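Local coordinates for acetyl-CoA acetyltransferase A (Ascaris suum, PDB 6BJA), which probably catalyses the reversible thiolytic cleavage or Claisen condensation of acyl-CoA thioesters as a member of the thiolase family, and binds coenzyme A, at residues D181-E186 with T329-I334. Sequence-based numbering, arbitrary orientation.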
loop_
_atom_site.group_PDB
_atom_site.type_symbol
_atom_site.label_atom_id
_atom_site.label_comp_id
_atom_site.label_asym_id
_atom_site.label_seq_id
_atom_site.Cartn_x
_atom_site.Cartn_y
_atom_site.Cartn_z
ATOM N N ASP A 181 -1.735 -8.930 37.984
ATOM C CA ASP A 181 -3.028 -8.248 37.892
ATOM C C ASP A 181 -3.239 -7.307 39.080
ATOM O O ASP A 181 -3.709 -6.181 38.895
ATOM C CB ASP A 181 -4.183 -9.260 37.824
ATOM C CG ASP A 181 -4.352 -9.873 36.444
ATOM O OD1 ASP A 181 -3.680 -9.406 35.475
ATOM O OD2 ASP A 181 -5.177 -10.810 36.332
ATOM N N ALA A 182 -2.882 -7.746 40.289
ATOM C CA ALA A 182 -3.028 -6.882 41.453
ATOM C C ALA A 182 -2.141 -5.645 41.309
ATOM O O ALA A 182 -2.548 -4.551 41.663
ATOM C CB ALA A 182 -2.703 -7.629 42.736
ATOM N N TYR A 183 -0.939 -5.826 40.778
ATOM C CA TYR A 183 -0.030 -4.712 40.546
ATOM C C TYR A 183 -0.635 -3.719 39.569
ATOM O O TYR A 183 -0.575 -2.503 39.786
ATOM C CB TYR A 183 1.319 -5.230 40.020
ATOM C CG TYR A 183 2.312 -4.109 39.854
ATOM C CD1 TYR A 183 2.309 -3.323 38.710
ATOM C CD2 TYR A 183 3.232 -3.809 40.850
ATOM C CE1 TYR A 183 3.189 -2.266 38.576
ATOM C CE2 TYR A 183 4.126 -2.748 40.715
ATOM C CZ TYR A 183 4.087 -1.980 39.584
ATOM O OH TYR A 183 4.975 -0.924 39.473
ATOM N N ALA A 184 -1.221 -4.225 38.491
ATOM C CA ALA A 184 -1.801 -3.377 37.474
ATOM C C ALA A 184 -2.948 -2.585 38.047
ATOM O O ALA A 184 -3.030 -1.366 37.880
ATOM C CB ALA A 184 -2.275 -4.215 36.272
ATOM N N ILE A 185 -3.841 -3.277 38.734
ATOM C CA ILE A 185 -5.010 -2.605 39.268
ATOM C C ILE A 185 -4.590 -1.523 40.260
ATOM O O ILE A 185 -5.193 -0.443 40.272
ATOM C CB ILE A 185 -5.977 -3.633 39.879
ATOM C CG1 ILE A 185 -6.648 -4.375 38.725
ATOM C CG2 ILE A 185 -7.044 -2.957 40.734
ATOM C CD1 ILE A 185 -7.466 -5.564 39.139
ATOM N N GLU A 186 -3.514 -1.756 41.010
ATOM C CA GLU A 186 -3.000 -0.760 41.950
ATOM C C GLU A 186 -2.341 0.444 41.240
ATOM O O GLU A 186 -2.414 1.577 41.737
ATOM C CB GLU A 186 -2.018 -1.414 42.906
ATOM C CG GLU A 186 -1.356 -0.509 43.939
ATOM C CD GLU A 186 -2.304 0.066 44.994
ATOM O OE1 GLU A 186 -3.506 -0.220 44.958
ATOM O OE2 GLU A 186 -1.810 0.833 45.834
ATOM N N THR A 329 7.694 -5.531 35.286
ATOM C CA THR A 329 8.823 -4.619 35.384
ATOM C C THR A 329 8.907 -4.001 36.783
ATOM O O THR A 329 9.979 -3.924 37.386
ATOM C CB THR A 329 8.709 -3.509 34.349
ATOM O OG1 THR A 329 8.268 -4.075 33.108
ATOM C CG2 THR A 329 10.048 -2.795 34.154
ATOM N N GLY A 330 7.760 -3.551 37.288
ATOM C CA GLY A 330 7.696 -2.988 38.620
ATOM C C GLY A 330 7.963 -4.004 39.711
ATOM O O GLY A 330 8.759 -3.769 40.620
ATOM N N LEU A 331 7.289 -5.138 39.611
ATOM C CA LEU A 331 7.448 -6.198 40.615
ATOM C C LEU A 331 8.889 -6.695 40.712
ATOM O O LEU A 331 9.421 -6.900 41.802
ATOM C CB LEU A 331 6.533 -7.362 40.291
ATOM C CG LEU A 331 5.059 -7.085 40.578
ATOM C CD1 LEU A 331 4.194 -8.142 39.959
ATOM C CD2 LEU A 331 4.780 -6.975 42.090
ATOM N N ALA A 332 9.527 -6.904 39.566
ATOM C CA ALA A 332 10.888 -7.420 39.566
ATOM C C ALA A 332 11.838 -6.415 40.210
ATOM O O ALA A 332 12.735 -6.776 40.959
ATOM C CB ALA A 332 11.334 -7.753 38.147
ATOM N N PHE A 333 11.645 -5.137 39.891
ATOM C CA PHE A 333 12.493 -4.080 40.404
ATOM C C PHE A 333 12.395 -4.005 41.925
ATOM O O PHE A 333 13.408 -3.960 42.625
ATOM C CB PHE A 333 12.059 -2.761 39.727
ATOM C CG PHE A 333 12.888 -1.552 40.061
ATOM C CD1 PHE A 333 14.115 -1.334 39.424
ATOM C CD2 PHE A 333 12.394 -0.568 40.920
ATOM C CE1 PHE A 333 14.849 -0.171 39.679
ATOM C CE2 PHE A 333 13.133 0.587 41.182
ATOM C CZ PHE A 333 14.358 0.782 40.565
ATOM N N ILE A 334 11.153 -3.958 42.414
ATOM C CA ILE A 334 10.868 -3.870 43.843
ATOM C C ILE A 334 11.445 -5.081 44.581
ATOM O O ILE A 334 12.057 -4.932 45.645
ATOM C CB ILE A 334 9.357 -3.748 44.057
ATOM C CG1 ILE A 334 8.864 -2.392 43.574
ATOM C CG2 ILE A 334 8.994 -3.901 45.532
ATOM C CD1 ILE A 334 7.384 -2.296 43.459
#
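The ring of Y183 reaches across to G330, L331 and I334 and carries the contact between 181-186 and 329-334, with L331 its main partner, a worked example of one long aromatic bridging two helices that cross steeply. The short segments run at 104° to each other with their axes 10.5 Å apart, too far for backbones to meet. With CG anti to the backbone N (chi1 -176°), the phenol of Y183 extends outward from its own helix, while L331 reaches back the other way, the two side chains sliding past one another in opposite directions. L331 meets the ring obliquely: its CD2 is 3.7 Å from CD2 of Y183, and its CD1 comes within 4.1 Å of CB of Y183. I334 meets the ring differently, its CD1 close to the ring plane at the edge, 4.3 Å from CE2 of Y183. Beyond them the hydroxyl arrives over bare backbone, with OH of Y183 3.5 Å from CA of G330. No hydrogen bond crosses between the segments; instead OH of Y183 is hydrogen-bonded to OE2 of E324, just ahead of helix 327-337, and F175 and L180 also touch L331. The site joins the N-terminal and C-terminal family regions of the thiolase, with the Y183 side chain about 12 Å from bound coenzyme A. Chemically, then, the contact between the two segments is apolar along the flank of the phenol, while the hydrogen bond to E324 holds the hydroxyl at its far end and is likely to restrict the ring's swing.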